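Local coordinates for protein putative transcriptional regulator (Bacillus cytotoxicus NVH 391-98, PDB 3K4H) that probably regulates transcription as a LacI-type regulator, its two-lobed core holding an alpha-glucose disaccharide in the cleft between the lobes, at residues 28-31 and 32-35; 53-56 and 57-61; 75-79 and 80-84; 118-121 and 122-126; 173-176 and 177-180. All coordinates share one frame; numbering follows the deposited sequence.

Interaction 1 of 5, residues 28-31 and 32-35; sequences FPEV and IRGI. With GLC (alpha-D-glucopyranose), chain C.
E30 and R33 form a local salt bridge one turn apart on helix 27-41, while V31 and I35 pack together elsewhere on the same helix. At its N-terminal end this helix faces the bound glycan. The acidic and basic side chains run alongside each other in the same direction, and OE2 of E30 reaches NH1 of R33 at 2.6 Å. The carboxylate meets the guanidinium at its edge, near its plane, with the two planes turned 45° apart. E30 sets CG anti to its backbone N (chi1 -171°) and then bends at chi2, which lays the carboxylate along the helix beside R33. V31 CG1 touches I35 CD1 at 3.7 Å, and both residues also rest on L76 of a neighbouring loop. The backbone supplies the usual i to i+4 bonds, among them I32 N to F28 O at 2.9 Å and I35 N to V31 O at 2.9 Å. The F28 ring leads off from residues 32-35, and its CE1 lies 3.5 Å from O2 of the chain C glucose, which approaches the ring obliquely. Y248 of helix 247-264 touches both E30 and R33. The chemistry is thus divided by position: the charged pair lies at the more exposed side and would partly neutralise itself, V31 and I35 are buried, and the F28 ring borders hydroxyls O2 and O3 of the sugar.

Interaction 2 of 5, residues 53-56 and 57-61; sequences TEEE and IFNGV
I57 packs against the last carbonyl before helix 54-66: its CG1 lies 3.4 Å from T53 O, the same oxygen that accepts I57 N at 2.8 Å. CG1 lies beside the backbone N of I57 (chi1 -69°), which turns that branch back toward the helix start. T53 is the N-cap, and it forms a capping box with E56. The threonine OG1 accepts E56 N at 2.9 Å, and E56 OE1 in return accepts T53 N at 3.1 Å, in a bond that is nearly straight (175°) but reaches the oxygen from above the carboxylate plane. From there the helical bonds continue, F58 N to E54 O and N59 N to E55 O, each at 3.1 Å. The outer shell holds the helix against the rest of the fold. I57 and V61 touch V14 of strand 10-14, and F58 lies on I84 of helix 83-90. R83 of that helix makes a salt bridge with E54 and a cation-pi contact with F58. With T53 and E56 satisfying amide groups at the helix start and E54 paired with R83, the carboxylates of E55 and E56 bring negative charge to where it would probably interact well with the helix dipole.

Interaction 3 of 5, residues 75-79 and 80-84; sequences LLYSR and ENDRI. With GLC (alpha-D-glucopyranose), chain B.
A buried carboxylate, that of D82, is met by a phenol and by an arginine and also caps a helix. Y77 OH donates a weak hydrogen bond to D82 OD1 at 2.6 Å, the two side chains coming from opposite directions with ring and carboxylate planes 55° apart. OD2 of D82 makes a longer salt bridge to NH1 of R79 at 3.6 Å; here the oxygen sits at the guanidinium edge, near its plane. Y77 CE2 lies over one face of the same guanidinium, offset toward its rim. OD2 also accepts I84 N in a weak N-cap bond at 3.3 Å, at the start of helix 83-90. Next to this polar group, L75 CD2 packs on I84 CG2 at 4.0 Å. A type II turn from R79 to D82 brings the aspartate back to the tyrosine hydroxyl. Y77 adopts the crowded position, with CG between the backbone N and the carbonyl carbon (chi1 73°), which carries its OH to D82. Just before it, L76 O accepts O2 of the chain B glucose at 2.8 Å. This loop joins strand 72-75 to helix 83-90 in a parallel alpha/beta lobe and lines the sugar site at the strand's C-terminal end, as is usual in periplasmic-binding-protein-like folds.

Interaction 4 of 5, residues 118-121 and 122-126; sequences AARE and VAEYL
Residues 118-126 form one unbroken run of helix 115-128, in which four i to i+4 backbone bonds of 2.8 to 3.0 Å join the two segments: V122 N to A118 O, A123 N to A119 O, E124 N to R120 O and Y125 N to E121 O. The first of these is the straightest, with an N-H...O angle of 167°. One turn apart on this frame, R120 and E124 make a salt bridge whose hydrogen bond, NH1 to OE2 at 3.4 Å, is weak. The carboxylate oxygen lies at the guanidinium edge, in its plane, although the two planes are 76° apart. E124 reaches it with a chain extended beyond CG, whereas R120 gets there by bending at both chi2 and chi3. The aliphatic part of the arginine takes part as well, its CD lying 3.8 Å from E124 OE2. The stronger partner of R120 is D155 of the second subunit, which pairs with its NH2. E121 is held by H276 of the same chain, hydrogen-bonded to its OE1. The alanines and V122 make the inner surface: A119 and V122 lie on M197 of strand 195-198, V122 reaches V225 of strand 223-227, and A123 meets M153 and A156 of helix 144-159. A118 and A119, being small, are consistent with close approach to the sheet, while R120, shared between an acid of its own helix and one of the partner subunit, joins this turn to the dimer interface; E124 would supply a second, weaker electrostatic hold on the arginine.

Interaction 5 of 5, residues 173-176 and 177-180; sequences DFSR and ESGQ. With GLC (alpha-D-glucopyranose), chain C.
The R176 guanidinium has E177 OE1 over one face, with NH1 3.4 Å from that oxygen and the two planes 74° apart. The oxygen stands well out of the guanidinium plane, which makes this an attraction of charges without a directed N-H. R176 bends at chi3 (-77°), folding the guanidinium back over its neighbour, and E177 bends at chi2 to bring its carboxylate up to meet it. The other flat group is the F174 ring, and one of its faces carries O1 of the chain C glucose over the ring centre, 3.0 Å above the plane. O2 of the same sugar is more distant, 3.6 Å from CE2. F174 leaves the backbone away from residues 177-180, and its ring touches N25, D200 and I203. After F174 the chain enters helix 176-187, with S175 at the N-cap position. CB of S175 lies 3.4 Å from E177 OE2. The first turn is closed by Q180 N to R176 O at 3.1 Å, in the plane of that carbonyl. S178 is placed near the backbone of D173, but its hydroxyl is modelled too close to the D173 carboxylate for the details to be trusted. S178 also lies on F172, and Q180 on A210 of helix 201-213, so the start of the helix is fitted against its own lobe. Strand 169-171, a loop carrying an aromatic residue to the ligand and the helix that follows together make one beta-alpha connection of a periplasmic-binding-protein-like lobe, with F174 forming a wall of the sugar pocket.

In the fold
Interactions 1, 3 and 5 each touch the glycan, in which C1 of the chain B glucose is joined to O4 of the chain C glucose. Interactions 1 and 5 meet the chain C unit from the two lobes, their nearest atoms about 7 Å apart; interaction 3 contributes one hydrogen bond to the chain B unit. Interaction 1 packs directly on interaction 3, F28 CE2 lying 3.8 Å from L76 O. Interaction 3 in turn touches interaction 2, V61 CG2 lying 3.8 Å from I84 CG2 and linking helix 54-66 to helix 83-90, which follows the pocket loop. Interaction 4, in the same lobe as interaction 5, has its centre about 37 Å from that of interaction 2 and reaches the second subunit.

Interaction 1 of 5, residues 28-31 and 32-35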
# COMPACT_ATOMS: atom_id res chain seq x y z
N PHE A 28 -11.25 -12.42 -14.28
CA PHE A 28 -10.28 -13.47 -14.52
C PHE A 28 -9.63 -13.56 -15.90
O PHE A 28 -8.41 -13.69 -15.97
CB PHE A 28 -10.79 -14.80 -13.99
CG PHE A 28 -11.01 -14.76 -12.52
CD1 PHE A 28 -12.29 -14.56 -12.00
CD2 PHE A 28 -9.93 -14.84 -11.64
CE1 PHE A 28 -12.49 -14.47 -10.60
CE2 PHE A 28 -10.12 -14.77 -10.26
CZ PHE A 28 -11.40 -14.57 -9.74
N PRO A 29 -10.42 -13.45 -17.00
CA PRO A 29 -9.73 -13.49 -18.30
C PRO A 29 -8.77 -12.31 -18.42
O PRO A 29 -7.76 -12.42 -19.13
CB PRO A 29 -10.86 -13.35 -19.30
CG PRO A 29 -12.04 -13.93 -18.57
CD PRO A 29 -11.88 -13.52 -17.14
N GLU A 30 -9.07 -11.20 -17.75
CA GLU A 30 -8.19 -10.05 -17.83
C GLU A 30 -6.91 -10.27 -17.00
O GLU A 30 -5.83 -9.89 -17.44
CB GLU A 30 -8.94 -8.80 -17.39
CG GLU A 30 -8.22 -7.52 -17.62
CD GLU A 30 -8.07 -7.17 -19.09
OE1 GLU A 30 -8.47 -7.96 -19.98
OE2 GLU A 30 -7.53 -6.07 -19.34
N VAL A 31 -7.03 -10.91 -15.82
CA VAL A 31 -5.84 -11.11 -15.00
C VAL A 31 -4.95 -12.10 -15.70
O VAL A 31 -3.73 -11.89 -15.75
CB VAL A 31 -6.15 -11.50 -13.53
CG1 VAL A 31 -5.71 -12.88 -13.22
CG2 VAL A 31 -5.44 -10.55 -12.58
N ILE A 32 -5.57 -13.12 -16.28
CA ILE A 32 -4.84 -14.14 -17.00
C ILE A 32 -4.19 -13.53 -18.21
O ILE A 32 -3.08 -13.88 -18.57
CB ILE A 32 -5.72 -15.31 -17.39
CG1 ILE A 32 -6.11 -16.09 -16.12
CG2 ILE A 32 -4.97 -16.23 -18.34
CD1 ILE A 32 -7.18 -17.13 -16.29
N ARG A 33 -4.87 -12.58 -18.84
CA ARG A 33 -4.34 -11.93 -20.01
C ARG A 33 -3.07 -11.15 -19.67
O ARG A 33 -2.17 -11.02 -20.49
CB ARG A 33 -5.41 -11.01 -20.57
CG ARG A 33 -5.13 -10.42 -21.93
CD ARG A 33 -6.06 -9.22 -22.15
NE ARG A 33 -5.29 -8.18 -22.80
CZ ARG A 33 -5.34 -6.89 -22.49
NH1 ARG A 33 -6.15 -6.44 -21.52
NH2 ARG A 33 -4.57 -6.04 -23.16
N GLY A 34 -2.98 -10.64 -18.45
CA GLY A 34 -1.77 -9.93 -18.01
C GLY A 34 -0.71 -10.96 -17.68
O GLY A 34 0.49 -10.77 -17.97
N ILE A 35 -1.15 -12.05 -17.07
CA ILE A 35 -0.24 -13.09 -16.62
C ILE A 35 0.50 -13.62 -17.85
O ILE A 35 1.74 -13.67 -17.88
CB ILE A 35 -1.00 -14.20 -15.85
CG1 ILE A 35 -1.23 -13.74 -14.40
CG2 ILE A 35 -0.19 -15.46 -15.82
CD1 ILE A 35 -2.38 -14.41 -13.69
C1 GLC C . -13.74 -10.19 -8.33
C2 GLC C . -12.86 -11.42 -8.18
C3 GLC C . -11.88 -11.22 -7.05
C4 GLC C . -11.03 -10.02 -7.44
C5 GLC C . -11.92 -8.77 -7.44
C6 GLC C . -11.12 -7.54 -7.92
O1 GLC C . -14.69 -10.18 -7.30
O2 GLC C . -13.67 -12.54 -7.88
O3 GLC C . -11.11 -12.39 -6.85
O4 GLC C . -9.94 -9.83 -6.57
O5 GLC C . -13.04 -8.95 -8.28
O6 GLC C . -11.59 -6.34 -7.36

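Interaction 2 of 5, residues 53-56 and 57-61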
# COMPACT_ATOMS: atom_id res chain seq x y z
N THR A 53 -14.78 -28.23 -6.96
CA THR A 53 -14.91 -28.23 -5.53
C THR A 53 -13.72 -27.83 -4.75
O THR A 53 -12.64 -27.91 -5.22
CB THR A 53 -15.49 -29.48 -5.00
OG1 THR A 53 -14.43 -30.26 -4.51
CG2 THR A 53 -16.11 -30.22 -6.08
N GLU A 54 -13.90 -27.42 -3.53
CA GLU A 54 -12.76 -27.00 -2.79
C GLU A 54 -11.80 -28.13 -2.62
O GLU A 54 -10.62 -27.96 -2.68
CB GLU A 54 -13.23 -26.56 -1.43
CG GLU A 54 -12.20 -25.91 -0.62
CD GLU A 54 -11.28 -26.88 0.01
OE1 GLU A 54 -10.50 -26.49 0.86
OE2 GLU A 54 -11.35 -28.04 -0.37
N GLU A 55 -12.29 -29.31 -2.36
CA GLU A 55 -11.43 -30.44 -2.25
C GLU A 55 -10.80 -30.69 -3.58
O GLU A 55 -9.64 -30.92 -3.68
CB GLU A 55 -12.29 -31.60 -1.89
CG GLU A 55 -11.55 -32.79 -1.43
CD GLU A 55 -12.35 -34.03 -1.57
OE1 GLU A 55 -11.77 -35.07 -1.84
OE2 GLU A 55 -13.57 -33.98 -1.42
N GLU A 56 -11.56 -30.59 -4.63
CA GLU A 56 -11.01 -30.80 -5.94
C GLU A 56 -9.93 -29.83 -6.31
O GLU A 56 -9.04 -30.16 -7.01
CB GLU A 56 -12.10 -30.83 -6.96
CG GLU A 56 -13.08 -31.89 -6.70
CD GLU A 56 -14.16 -31.90 -7.69
OE1 GLU A 56 -14.26 -30.96 -8.44
OE2 GLU A 56 -14.95 -32.84 -7.73
N ILE A 57 -10.05 -28.59 -5.92
CA ILE A 57 -9.04 -27.60 -6.22
C ILE A 57 -7.76 -27.88 -5.43
O ILE A 57 -6.64 -27.67 -5.94
CB ILE A 57 -9.55 -26.18 -5.92
CG1 ILE A 57 -10.62 -25.79 -6.92
CG2 ILE A 57 -8.44 -25.17 -6.05
CD1 ILE A 57 -11.23 -24.45 -6.66
N PHE A 58 -7.90 -28.36 -4.20
CA PHE A 58 -6.74 -28.73 -3.41
C PHE A 58 -5.99 -29.82 -4.15
O PHE A 58 -4.83 -29.63 -4.52
CB PHE A 58 -7.14 -29.21 -2.01
CG PHE A 58 -5.98 -29.40 -1.08
CD1 PHE A 58 -5.33 -28.30 -0.52
CD2 PHE A 58 -5.51 -30.67 -0.78
CE1 PHE A 58 -4.24 -28.47 0.34
CE2 PHE A 58 -4.42 -30.86 0.07
CZ PHE A 58 -3.79 -29.76 0.62
N ASN A 59 -6.66 -30.95 -4.40
CA ASN A 59 -6.05 -32.02 -5.16
C ASN A 59 -5.35 -31.46 -6.40
O ASN A 59 -4.19 -31.83 -6.70
CB ASN A 59 -7.05 -33.12 -5.50
CG ASN A 59 -7.88 -33.56 -4.28
OD1 ASN A 59 -7.72 -33.01 -3.19
ND2 ASN A 59 -8.77 -34.55 -4.47
N GLY A 60 -6.01 -30.53 -7.08
CA GLY A 60 -5.45 -29.94 -8.26
C GLY A 60 -4.04 -29.41 -8.02
O GLY A 60 -3.10 -29.73 -8.78
N VAL A 61 -3.89 -28.60 -6.97
CA VAL A 61 -2.64 -27.93 -6.66
C VAL A 61 -1.58 -28.93 -6.23
O VAL A 61 -0.40 -28.83 -6.58
CB VAL A 61 -2.81 -26.86 -5.56
CG1 VAL A 61 -1.49 -26.56 -4.87
CG2 VAL A 61 -3.46 -25.58 -6.13

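Interaction 3 of 5, residues 75-79 and 80-84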
# COMPACT_ATOMS: atom_id res chain seq x y z
N LEU A 75 -1.60 -17.52 -7.11
CA LEU A 75 -2.96 -17.64 -6.57
C LEU A 75 -3.74 -16.40 -6.97
O LEU A 75 -3.34 -15.27 -6.64
CB LEU A 75 -2.91 -17.77 -5.05
CG LEU A 75 -2.65 -19.15 -4.46
CD1 LEU A 75 -2.24 -19.05 -3.04
CD2 LEU A 75 -3.94 -19.95 -4.52
N LEU A 76 -4.84 -16.60 -7.70
CA LEU A 76 -5.60 -15.46 -8.24
C LEU A 76 -6.56 -14.87 -7.23
O LEU A 76 -7.45 -14.08 -7.57
CB LEU A 76 -6.35 -15.84 -9.50
CG LEU A 76 -5.53 -15.90 -10.77
CD1 LEU A 76 -4.39 -14.96 -10.60
CD2 LEU A 76 -4.99 -17.29 -11.03
N TYR A 77 -6.39 -15.26 -5.98
CA TYR A 77 -7.31 -14.87 -4.95
C TYR A 77 -6.59 -14.92 -3.59
O TYR A 77 -5.47 -15.45 -3.51
CB TYR A 77 -8.50 -15.81 -4.95
CG TYR A 77 -8.17 -17.16 -4.40
CD1 TYR A 77 -7.52 -18.10 -5.18
CD2 TYR A 77 -8.49 -17.48 -3.09
CE1 TYR A 77 -7.20 -19.35 -4.67
CE2 TYR A 77 -8.18 -18.72 -2.56
CZ TYR A 77 -7.54 -19.66 -3.36
OH TYR A 77 -7.22 -20.89 -2.85
N SER A 78 -7.23 -14.37 -2.56
CA SER A 78 -6.71 -14.40 -1.21
C SER A 78 -7.78 -14.61 -0.17
O SER A 78 -8.53 -13.70 0.18
CB SER A 78 -5.93 -13.15 -0.89
OG SER A 78 -5.60 -13.16 0.48
N ARG A 79 -7.80 -15.84 0.33
CA ARG A 79 -8.78 -16.29 1.28
C ARG A 79 -8.08 -16.56 2.58
O ARG A 79 -6.94 -16.98 2.59
CB ARG A 79 -9.42 -17.58 0.79
CG ARG A 79 -10.69 -17.92 1.54
CD ARG A 79 -11.22 -19.26 1.15
NE ARG A 79 -11.72 -19.26 -0.23
CZ ARG A 79 -11.23 -20.02 -1.21
NH1 ARG A 79 -10.21 -20.86 -0.99
NH2 ARG A 79 -11.77 -19.94 -2.42
N GLU A 80 -8.80 -16.30 3.66
CA GLU A 80 -8.40 -16.61 5.03
C GLU A 80 -8.39 -18.13 5.28
O GLU A 80 -9.36 -18.83 4.93
CB GLU A 80 -9.41 -15.92 5.96
CG GLU A 80 -8.91 -15.63 7.37
CD GLU A 80 -10.05 -15.35 8.35
OE1 GLU A 80 -11.16 -15.01 7.87
OE2 GLU A 80 -9.83 -15.48 9.58
N ASN A 81 -7.31 -18.65 5.88
CA ASN A 81 -7.14 -20.11 6.13
C ASN A 81 -7.17 -20.90 4.83
O ASN A 81 -7.81 -21.96 4.72
CB ASN A 81 -8.25 -20.68 7.04
CG ASN A 81 -8.17 -20.18 8.47
OD1 ASN A 81 -7.14 -19.63 8.90
ND2 ASN A 81 -9.26 -20.37 9.21
N ASP A 82 -6.51 -20.39 3.82
CA ASP A 82 -6.43 -21.15 2.63
C ASP A 82 -5.50 -22.33 2.94
O ASP A 82 -4.31 -22.13 3.27
CB ASP A 82 -5.90 -20.27 1.50
CG ASP A 82 -6.25 -20.79 0.14
OD1 ASP A 82 -5.90 -20.09 -0.82
OD2 ASP A 82 -6.91 -21.85 0.02
N ARG A 83 -6.05 -23.54 2.90
CA ARG A 83 -5.22 -24.72 2.94
C ARG A 83 -4.17 -24.62 1.83
O ARG A 83 -3.01 -24.99 2.05
CB ARG A 83 -6.03 -26.01 2.69
CG ARG A 83 -7.18 -26.29 3.60
CD ARG A 83 -8.20 -27.11 2.85
NE ARG A 83 -7.68 -28.45 2.57
CZ ARG A 83 -8.22 -29.36 1.77
NH1 ARG A 83 -9.34 -29.13 1.10
NH2 ARG A 83 -7.62 -30.53 1.63
N ILE A 84 -4.57 -24.14 0.64
CA ILE A 84 -3.63 -24.13 -0.49
C ILE A 84 -2.32 -23.49 -0.08
O ILE A 84 -1.24 -24.04 -0.34
CB ILE A 84 -4.18 -23.42 -1.76
CG1 ILE A 84 -5.57 -23.92 -2.17
CG2 ILE A 84 -3.22 -23.60 -2.92
CD1 ILE A 84 -5.57 -25.22 -2.83
C1 GLC B . -8.63 -10.03 -7.07
C2 GLC B . -7.94 -10.96 -6.10
C3 GLC B . -7.90 -10.24 -4.76
C4 GLC B . -7.15 -8.90 -4.89
C5 GLC B . -7.74 -8.07 -6.01
C6 GLC B . -6.87 -6.85 -6.21
O2 GLC B . -8.69 -12.14 -5.99
O3 GLC B . -7.37 -11.14 -3.82
O4 GLC B . -7.37 -8.08 -3.78
O5 GLC B . -7.87 -8.83 -7.20
O6 GLC B . -7.63 -5.76 -5.76

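Interaction 4 of 5, residues 118-121 and 122-126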
# COMPACT_ATOMS: atom_id res chain seq x y z
N ALA A 118 -8.79 2.67 -1.61
CA ALA A 118 -9.71 2.87 -2.72
C ALA A 118 -11.11 3.05 -2.13
O ALA A 118 -11.78 4.03 -2.45
CB ALA A 118 -9.65 1.76 -3.72
N ALA A 119 -11.51 2.15 -1.21
CA ALA A 119 -12.84 2.16 -0.58
C ALA A 119 -13.05 3.39 0.30
O ALA A 119 -14.12 3.97 0.31
CB ALA A 119 -13.09 0.88 0.21
N ARG A 120 -12.03 3.77 1.04
CA ARG A 120 -12.06 5.03 1.76
C ARG A 120 -12.40 6.15 0.81
O ARG A 120 -13.22 6.99 1.12
CB ARG A 120 -10.70 5.31 2.42
CG ARG A 120 -10.58 4.87 3.84
CD ARG A 120 -10.72 6.04 4.77
NE ARG A 120 -9.72 6.01 5.85
CZ ARG A 120 -9.19 7.10 6.41
NH1 ARG A 120 -9.53 8.31 6.02
NH2 ARG A 120 -8.30 6.95 7.37
N GLU A 121 -11.74 6.18 -0.35
CA GLU A 121 -11.88 7.29 -1.28
C GLU A 121 -13.28 7.32 -1.89
O GLU A 121 -13.91 8.40 -1.98
CB GLU A 121 -10.83 7.23 -2.36
CG GLU A 121 -9.45 7.72 -1.96
CD GLU A 121 -8.39 7.33 -2.98
OE1 GLU A 121 -8.65 6.48 -3.85
OE2 GLU A 121 -7.27 7.87 -2.91
N VAL A 122 -13.78 6.15 -2.29
CA VAL A 122 -15.14 6.03 -2.76
C VAL A 122 -16.14 6.54 -1.70
O VAL A 122 -17.10 7.23 -2.03
CB VAL A 122 -15.47 4.57 -3.17
CG1 VAL A 122 -16.94 4.37 -3.41
CG2 VAL A 122 -14.72 4.19 -4.43
N ALA A 123 -15.90 6.21 -0.43
CA ALA A 123 -16.83 6.58 0.62
C ALA A 123 -16.72 8.07 0.88
O ALA A 123 -17.74 8.74 1.11
CB ALA A 123 -16.58 5.77 1.88
N GLU A 124 -15.50 8.61 0.80
CA GLU A 124 -15.30 10.06 0.91
C GLU A 124 -16.05 10.78 -0.21
O GLU A 124 -16.73 11.78 0.03
CB GLU A 124 -13.82 10.42 0.94
CG GLU A 124 -13.23 10.22 2.32
CD GLU A 124 -11.70 10.10 2.35
OE1 GLU A 124 -11.01 10.51 1.37
OE2 GLU A 124 -11.19 9.59 3.39
N TYR A 125 -15.96 10.21 -1.42
CA TYR A 125 -16.66 10.73 -2.59
C TYR A 125 -18.17 10.84 -2.39
O TYR A 125 -18.74 11.93 -2.59
CB TYR A 125 -16.30 9.92 -3.84
CG TYR A 125 -17.14 10.24 -5.05
CD1 TYR A 125 -17.31 11.56 -5.49
CD2 TYR A 125 -17.77 9.23 -5.77
CE1 TYR A 125 -18.10 11.85 -6.61
CE2 TYR A 125 -18.55 9.51 -6.87
CZ TYR A 125 -18.71 10.81 -7.28
OH TYR A 125 -19.48 11.04 -8.38
N LEU A 126 -18.81 9.75 -1.96
CA LEU A 126 -20.23 9.76 -1.66
C LEU A 126 -20.60 10.67 -0.48
O LEU A 126 -21.66 11.33 -0.47
CB LEU A 126 -20.73 8.34 -1.39
CG LEU A 126 -20.62 7.28 -2.50
CD1 LEU A 126 -20.90 5.93 -1.96
CD2 LEU A 126 -21.57 7.57 -3.62

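Interaction 5 of 5, residues 173-176 and 177-180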
# COMPACT_ATOMS: atom_id res chain seq x y z
N ASP A 173 -22.30 -13.85 -3.13
CA ASP A 173 -21.26 -14.17 -4.08
C ASP A 173 -21.25 -13.11 -5.15
O ASP A 173 -22.13 -12.29 -5.17
CB ASP A 173 -21.55 -15.49 -4.71
CG ASP A 173 -22.67 -15.39 -5.62
OD1 ASP A 173 -23.18 -14.27 -5.70
OD2 ASP A 173 -23.02 -16.38 -6.27
N PHE A 174 -20.28 -13.11 -6.05
CA PHE A 174 -20.28 -12.09 -7.07
C PHE A 174 -20.99 -12.58 -8.26
O PHE A 174 -20.45 -13.31 -9.02
CB PHE A 174 -18.89 -11.95 -7.58
CG PHE A 174 -17.88 -11.71 -6.55
CD1 PHE A 174 -17.70 -10.48 -6.04
CD2 PHE A 174 -17.08 -12.70 -6.13
CE1 PHE A 174 -16.77 -10.26 -5.12
CE2 PHE A 174 -16.14 -12.47 -5.21
CZ PHE A 174 -15.99 -11.26 -4.71
N SER A 175 -22.20 -12.11 -8.47
CA SER A 175 -22.98 -12.47 -9.61
C SER A 175 -24.02 -11.41 -9.70
O SER A 175 -24.18 -10.66 -8.78
CB SER A 175 -23.65 -13.79 -9.38
OG SER A 175 -24.09 -13.89 -8.05
N ARG A 176 -24.72 -11.32 -10.79
CA ARG A 176 -25.80 -10.38 -10.87
C ARG A 176 -26.90 -10.68 -9.88
O ARG A 176 -27.38 -9.79 -9.24
CB ARG A 176 -26.35 -10.37 -12.27
CG ARG A 176 -25.25 -10.38 -13.30
CD ARG A 176 -25.70 -10.06 -14.70
NE ARG A 176 -26.37 -11.18 -15.35
CZ ARG A 176 -26.04 -12.47 -15.22
NH1 ARG A 176 -25.02 -12.85 -14.47
NH2 ARG A 176 -26.74 -13.38 -15.85
N GLU A 177 -27.28 -11.93 -9.71
CA GLU A 177 -28.38 -12.30 -8.84
C GLU A 177 -28.11 -11.79 -7.47
O GLU A 177 -28.96 -11.39 -6.74
CB GLU A 177 -28.52 -13.80 -8.84
CG GLU A 177 -28.51 -14.38 -10.22
CD GLU A 177 -27.13 -14.57 -10.78
OE1 GLU A 177 -26.73 -13.81 -11.68
OE2 GLU A 177 -26.44 -15.51 -10.36
N SER A 178 -26.88 -11.85 -7.12
CA SER A 178 -26.48 -11.33 -5.84
C SER A 178 -26.91 -9.87 -5.71
O SER A 178 -27.49 -9.47 -4.70
CB SER A 178 -24.96 -11.46 -5.69
OG SER A 178 -24.60 -12.78 -5.31
N GLY A 179 -26.62 -9.10 -6.75
CA GLY A 179 -27.05 -7.72 -6.84
C GLY A 179 -28.56 -7.55 -6.73
O GLY A 179 -29.02 -6.56 -6.17
N GLN A 180 -29.32 -8.52 -7.25
CA GLN A 180 -30.77 -8.45 -7.18
C GLN A 180 -31.32 -8.76 -5.80
O GLN A 180 -32.32 -8.18 -5.40
CB GLN A 180 -31.42 -9.37 -8.22
CG GLN A 180 -31.22 -8.91 -9.65
CD GLN A 180 -31.08 -10.06 -10.63
OE1 GLN A 180 -31.51 -11.19 -10.36
NE2 GLN A 180 -30.46 -9.79 -11.78
C1 GLC C . -13.74 -10.19 -8.33
C2 GLC C . -12.86 -11.42 -8.18
C3 GLC C . -11.88 -11.22 -7.05
C4 GLC C . -11.03 -10.02 -7.44
C5 GLC C . -11.92 -8.77 -7.44
C6 GLC C . -11.12 -7.54 -7.92
O1 GLC C . -14.69 -10.18 -7.30
O2 GLC C . -13.67 -12.54 -7.88
O3 GLC C . -11.11 -12.39 -6.85
O4 GLC C . -9.94 -9.83 -6.57
O5 GLC C . -13.04 -8.95 -8.28
O6 GLC C . -11.59 -6.34 -7.36